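Carbonic anhydrase (Unidentified, PDB 3R1W) probably catalyses the reversible hydration of carbon dioxide to bicarbonate, as a trimeric carbonic anhydrase built on a left-handed beta-helix. Local coordinates at residues His58-Ala63 with Pro87-Asp92; Ser71-Thr76 with Val94-Gln99. One frame throughout, in Å; residues are numbered along the deposited sequence.

Contact 1 of 2, residues His58-Ala63 with Pro87-Asp92; sequences HIRIGA and PLIIGD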
loop_
_atom_site.group_PDB
_atom_site.type_symbol
_atom_site.label_atom_id
_atom_site.label_comp_id
_atom_site.label_asym_id
_atom_site.label_seq_id
_atom_site.Cartn_x
_atom_site.Cartn_y
_atom_site.Cartn_z
ATOM N N HIS B 58 -21.871 4.813 2.541
ATOM C CA HIS B 58 -21.941 4.638 1.091
ATOM C C HIS B 58 -20.722 5.190 0.336
ATOM O O HIS B 58 -20.078 6.147 0.769
ATOM C CB HIS B 58 -23.264 5.181 0.509
ATOM C CG HIS B 58 -23.473 6.654 0.700
ATOM N ND1 HIS B 58 -24.220 7.172 1.738
ATOM C CD2 HIS B 58 -23.075 7.717 -0.040
ATOM C CE1 HIS B 58 -24.246 8.490 1.648
ATOM N NE2 HIS B 58 -23.570 8.847 0.567
ATOM N N ILE B 59 -20.409 4.542 -0.780
ATOM C CA ILE B 59 -19.351 4.975 -1.690
ATOM C C ILE B 59 -19.959 5.067 -3.093
ATOM O O ILE B 59 -20.553 4.110 -3.581
ATOM C CB ILE B 59 -18.189 3.954 -1.710
ATOM C CG1 ILE B 59 -17.620 3.773 -0.298
ATOM C CG2 ILE B 59 -17.088 4.417 -2.672
ATOM C CD1 ILE B 59 -16.516 2.722 -0.205
ATOM N N ARG B 60 -19.795 6.219 -3.742
ATOM C CA ARG B 60 -20.365 6.447 -5.063
ATOM C C ARG B 60 -19.264 6.943 -5.983
ATOM O O ARG B 60 -18.556 7.889 -5.646
ATOM C CB ARG B 60 -21.485 7.491 -4.980
ATOM C CG ARG B 60 -22.637 7.085 -4.062
ATOM C CD ARG B 60 -23.425 5.937 -4.679
ATOM N NE ARG B 60 -24.537 5.521 -3.827
ATOM C CZ ARG B 60 -24.494 4.503 -2.971
ATOM N NH1 ARG B 60 -23.384 3.771 -2.839
ATOM N NH2 ARG B 60 -25.572 4.213 -2.246
ATOM N N ILE B 61 -19.098 6.281 -7.120
ATOM C CA ILE B 61 -18.066 6.671 -8.075
ATOM C C ILE B 61 -18.692 6.865 -9.450
ATOM O O ILE B 61 -19.496 6.047 -9.898
ATOM C CB ILE B 61 -16.935 5.614 -8.135
ATOM C CG1 ILE B 61 -16.341 5.414 -6.729
ATOM C CG2 ILE B 61 -15.866 6.016 -9.150
ATOM C CD1 ILE B 61 -15.220 4.382 -6.641
ATOM N N GLY B 62 -18.327 7.952 -10.122
ATOM C CA GLY B 62 -18.918 8.265 -11.414
ATOM C C GLY B 62 -18.370 7.447 -12.568
ATOM O O GLY B 62 -17.884 6.337 -12.379
ATOM N N ALA B 63 -18.440 8.012 -13.773
ATOM C CA ALA B 63 -18.046 7.309 -14.992
ATOM C C ALA B 63 -16.596 7.551 -15.401
ATOM O O ALA B 63 -16.047 8.623 -15.158
ATOM C CB ALA B 63 -18.980 7.712 -16.147
ATOM N N PRO B 87 -19.304 9.717 4.006
ATOM C CA PRO B 87 -19.338 8.802 2.867
ATOM C C PRO B 87 -18.225 9.182 1.901
ATOM O O PRO B 87 -17.510 10.155 2.152
ATOM C CB PRO B 87 -20.693 9.102 2.241
ATOM C CG PRO B 87 -20.884 10.570 2.520
ATOM C CD PRO B 87 -20.286 10.810 3.870
ATOM N N LEU B 88 -18.091 8.428 0.819
ATOM C CA LEU B 88 -17.069 8.697 -0.182
ATOM C C LEU B 88 -17.745 8.920 -1.527
ATOM O O LEU B 88 -18.405 8.023 -2.057
ATOM C CB LEU B 88 -16.096 7.515 -0.260
ATOM C CG LEU B 88 -14.976 7.570 -1.297
ATOM C CD1 LEU B 88 -14.122 8.806 -1.096
ATOM C CD2 LEU B 88 -14.142 6.297 -1.175
ATOM N N ILE B 89 -17.573 10.117 -2.081
ATOM C CA ILE B 89 -18.244 10.494 -3.318
ATOM C C ILE B 89 -17.183 10.909 -4.328
ATOM O O ILE B 89 -16.381 11.793 -4.040
ATOM C CB ILE B 89 -19.195 11.681 -3.084
ATOM C CG1 ILE B 89 -20.248 11.309 -2.034
ATOM C CG2 ILE B 89 -19.862 12.105 -4.393
ATOM C CD1 ILE B 89 -21.145 10.168 -2.468
ATOM N N ILE B 90 -17.172 10.253 -5.488
ATOM C CA ILE B 90 -16.161 10.505 -6.517
ATOM C C ILE B 90 -16.815 10.696 -7.884
ATOM O O ILE B 90 -17.681 9.927 -8.265
ATOM C CB ILE B 90 -15.143 9.334 -6.593
ATOM C CG1 ILE B 90 -14.416 9.179 -5.258
ATOM C CG2 ILE B 90 -14.123 9.587 -7.699
ATOM C CD1 ILE B 90 -13.668 7.845 -5.112
ATOM N N GLY B 91 -16.406 11.720 -8.632
ATOM C CA GLY B 91 -17.081 12.021 -9.890
ATOM C C GLY B 91 -16.573 11.249 -11.098
ATOM O O GLY B 91 -16.069 10.133 -10.958
ATOM N N ASP B 92 -16.717 11.850 -12.281
ATOM C CA ASP B 92 -16.335 11.238 -13.558
ATOM C C ASP B 92 -14.924 11.640 -13.984
ATOM O O ASP B 92 -14.444 12.710 -13.620
ATOM C CB ASP B 92 -17.267 11.696 -14.689
ATOM C CG ASP B 92 -18.734 11.643 -14.321
ATOM O OD1 ASP B 92 -19.158 10.707 -13.616
ATOM O OD2 ASP B 92 -19.476 12.547 -14.765
#

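Contact 2 of 2, residues Ser71-Thr76 with Val94-Gln99; sequences SVLHIT and VTIGHQ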
loop_
_atom_site.group_PDB
_atom_site.type_symbol
_atom_site.label_atom_id
_atom_site.label_comp_id
_atom_site.label_asym_id
_atom_site.label_seq_id
_atom_site.Cartn_x
_atom_site.Cartn_y
_atom_site.Cartn_z
ATOM N N SER B 71 -4.772 0.751 -4.141
ATOM C CA SER B 71 -5.509 1.843 -3.490
ATOM C C SER B 71 -6.487 1.281 -2.465
ATOM O O SER B 71 -6.961 0.148 -2.598
ATOM C CB SER B 71 -6.275 2.690 -4.518
ATOM O OG SER B 71 -5.393 3.363 -5.404
ATOM N N VAL B 72 -6.775 2.071 -1.435
ATOM C CA VAL B 72 -7.806 1.721 -0.466
ATOM C C VAL B 72 -8.784 2.889 -0.375
ATOM O O VAL B 72 -8.383 4.035 -0.134
ATOM C CB VAL B 72 -7.220 1.386 0.927
ATOM C CG1 VAL B 72 -8.324 1.329 1.995
ATOM C CG2 VAL B 72 -6.468 0.053 0.882
ATOM N N LEU B 73 -10.059 2.594 -0.623
ATOM C CA LEU B 73 -11.131 3.580 -0.499
ATOM C C LEU B 73 -12.046 3.149 0.634
ATOM O O LEU B 73 -12.560 2.034 0.627
ATOM C CB LEU B 73 -11.955 3.666 -1.778
ATOM C CG LEU B 73 -11.305 3.820 -3.156
ATOM C CD1 LEU B 73 -12.285 4.441 -4.167
ATOM C CD2 LEU B 73 -9.980 4.552 -3.135
ATOM N N HIS B 74 -12.260 4.027 1.603
ATOM C CA HIS B 74 -13.097 3.669 2.734
ATOM C C HIS B 74 -13.818 4.905 3.269
ATOM O O HIS B 74 -13.744 5.991 2.693
ATOM C CB HIS B 74 -12.268 2.957 3.820
ATOM C CG HIS B 74 -13.099 2.252 4.850
ATOM N ND1 HIS B 74 -12.907 2.413 6.205
ATOM C CD2 HIS B 74 -14.142 1.395 4.718
ATOM C CE1 HIS B 74 -13.793 1.687 6.866
ATOM N NE2 HIS B 74 -14.554 1.059 5.987
ATOM N N ILE B 75 -14.537 4.719 4.359
ATOM C CA ILE B 75 -15.453 5.728 4.848
ATOM C C ILE B 75 -15.446 5.756 6.369
ATOM O O ILE B 75 -14.756 4.958 7.010
ATOM C CB ILE B 75 -16.875 5.461 4.325
ATOM C CG1 ILE B 75 -17.207 3.957 4.362
ATOM C CG2 ILE B 75 -16.996 5.951 2.887
ATOM C CD1 ILE B 75 -17.251 3.318 5.777
ATOM N N THR B 76 -16.212 6.673 6.951
ATOM C CA THR B 76 -16.283 6.765 8.408
ATOM C C THR B 76 -17.723 6.588 8.894
ATOM O O THR B 76 -18.633 7.262 8.419
ATOM C CB THR B 76 -15.750 8.120 8.900
ATOM O OG1 THR B 76 -14.351 8.213 8.616
ATOM C CG2 THR B 76 -15.972 8.278 10.411
ATOM N N VAL B 94 -12.053 10.684 -13.153
ATOM C CA VAL B 94 -11.100 10.842 -12.067
ATOM C C VAL B 94 -10.062 9.729 -12.169
ATOM O O VAL B 94 -10.401 8.567 -12.365
ATOM C CB VAL B 94 -11.813 10.816 -10.689
ATOM C CG1 VAL B 94 -10.789 10.806 -9.549
ATOM C CG2 VAL B 94 -12.762 12.010 -10.566
ATOM N N THR B 95 -8.790 10.093 -12.074
ATOM C CA THR B 95 -7.729 9.094 -12.110
ATOM C C THR B 95 -7.150 8.956 -10.700
ATOM O O THR B 95 -6.495 9.869 -10.199
ATOM C CB THR B 95 -6.627 9.479 -13.112
ATOM O OG1 THR B 95 -7.200 9.641 -14.417
ATOM C CG2 THR B 95 -5.546 8.389 -13.170
ATOM N N ILE B 96 -7.410 7.826 -10.052
ATOM C CA ILE B 96 -6.907 7.610 -8.700
ATOM C C ILE B 96 -5.642 6.762 -8.792
ATOM O O ILE B 96 -5.700 5.579 -9.117
ATOM C CB ILE B 96 -7.985 6.956 -7.804
ATOM C CG1 ILE B 96 -9.233 7.851 -7.751
ATOM C CG2 ILE B 96 -7.451 6.708 -6.386
ATOM C CD1 ILE B 96 -10.467 7.136 -7.223
ATOM N N GLY B 97 -4.497 7.391 -8.530
ATOM C CA GLY B 97 -3.198 6.762 -8.703
ATOM C C GLY B 97 -2.936 5.577 -7.785
ATOM O O GLY B 97 -3.627 5.393 -6.781
ATOM N N HIS B 98 -1.929 4.776 -8.134
ATOM C CA HIS B 98 -1.573 3.579 -7.363
ATOM C C HIS B 98 -1.418 3.889 -5.886
ATOM O O HIS B 98 -0.868 4.924 -5.521
ATOM C CB HIS B 98 -0.250 2.976 -7.863
ATOM C CG HIS B 98 -0.105 2.980 -9.353
ATOM N ND1 HIS B 98 -0.671 2.011 -10.154
ATOM C CD2 HIS B 98 0.546 3.827 -10.187
ATOM C CE1 HIS B 98 -0.382 2.266 -11.419
ATOM N NE2 HIS B 98 0.351 3.362 -11.466
ATOM N N GLN B 99 -1.883 2.982 -5.032
ATOM C CA GLN B 99 -1.654 3.106 -3.594
ATOM C C GLN B 99 -2.243 4.377 -2.992
ATOM O O GLN B 99 -1.770 4.859 -1.963
ATOM C CB GLN B 99 -0.158 3.017 -3.261
ATOM C CG GLN B 99 0.491 1.712 -3.720
ATOM C CD GLN B 99 1.969 1.665 -3.396
ATOM O OE1 GLN B 99 2.620 2.707 -3.260
ATOM N NE2 GLN B 99 2.508 0.456 -3.258
#

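Contact 1 of 2, residues His58-Ala63 with Pro87-Asp92
Strands 58-61 and 88-90 are neighbouring parallel strands, from successive coils, on one flat side of a left-handed beta-helix, paired as Ile59 with Leu88, Arg60 with Ile89 and Ile61 with Ile90. Their axes run 4.7 Å apart and only 5° from parallel. Backbone hydrogen bonds alternate between them: Leu88 N to His58 O, Arg60 N to Leu88 O, Ile90 N to Arg60 O and Gly62 N to Ile90 O. Towards the helix interior, Ile61 and Ile90 lie alongside each other, pointing the same way, with CG1 of Ile61 4.0 Å from CD1 of Ile90. Ile59 meets Leu88 more obliquely, CG2 of Ile59 to CD2 of Leu88 at 3.8 Å, and Leu73 of strand 72-74 packs on Leu88, Ile90 and Ile61. On the outer face Pro87 CB makes a CH-pi contact, 3.6 Å from the centroid of the His58 ring. The methyl CD1 of Ile89 sits at the edge of that ring and also 3.7 Å from Arg60 CB. The Arg60 chain bends at chi2 (-70°), and NH1 donates to Ile59 O from above the carbonyl plane, while NH2 forms a salt bridge with Asp37. Past the strands, Asp92 OD1 accepts a bond from Ala63 N at 2.8 Å, from the anti side and 32° out of the carboxylate plane. Aliphatic side chains stacked coil on coil in the interior are characteristic of the hexapeptide-repeat left-handed beta-helix.

Contact 2 of 2, residues Ser71-Thr76 with Val94-Gln99
Ser71 and Leu73 face Ile96 across the inside of the beta-helix, and the two branches of the isoleucine divide between them. With CG1 beside the backbone N (chi1 -59°), CG2 of Ile96 stands anti to that N and turns to the serine hydroxyl, CG2 to Ser71 OG at 4.0 Å. Its other arm meets Leu73 tip to tip, CD1 of Ile96 lying 4.5 Å from CD1 of Leu73, a loose apolar touch. Ile90, Leu102 and Ile113 also pack on Ile96 within the core. No hydrogen bond joins the two segments; strands 72-74 and 94-96 belong to different sheets.

Beyond Ile96 the chain turns a corner, and CA of Gln99 comes 4.1 Å from CA of Ser71. Ser71 OG stands anti to its own carbonyl carbon and beside its backbone N (chi1 -65°). There it lies 3.0 Å from Gly97 O and 3.6 Å from Gln99 N, but its hydrogen bonds go to Gln68 O and Ala100 N. The side chains of His98 and Gln99 set off away from Ser71. The His98 ring is held through ND1 by Asp69 and meets the rings of His74 and His103 of a second subunit; Gln99 joins Lys116 of its own chain and Ala100 O of that subunit.

Chemically, the buried Ser71 hydroxyl is satisfied by Gln68 O and Ala100 N, bridging two backbone groups at the edge of an apolar core, while the next residues turn to the subunit interface. The histidine cluster there is consistent with the metal site of gamma-class carbonic anhydrases.

Contacts 1 and 2 have centres about 11 Å apart and interlock along the chain in the order 58-63, 71-76, 87-92, 94-99. Each of the three sheets of the beta-helix is represented: both strands of contact 1 lie in one, while strands 72-74 and 94-96 of contact 2 come from the other two. Contact 1 therefore joins successive coils within a side, and contact 2 spans between sides. They meet in the interior, where Leu88 CD2 packs 3.5 Å from Leu73 CB and Ile75 CG2 lies against the Leu88 backbone. No other subunit touches contact 1, whereas contact 2 reaches both neighbours in the trimer, linking the coil interior to the intersubunit histidine cluster.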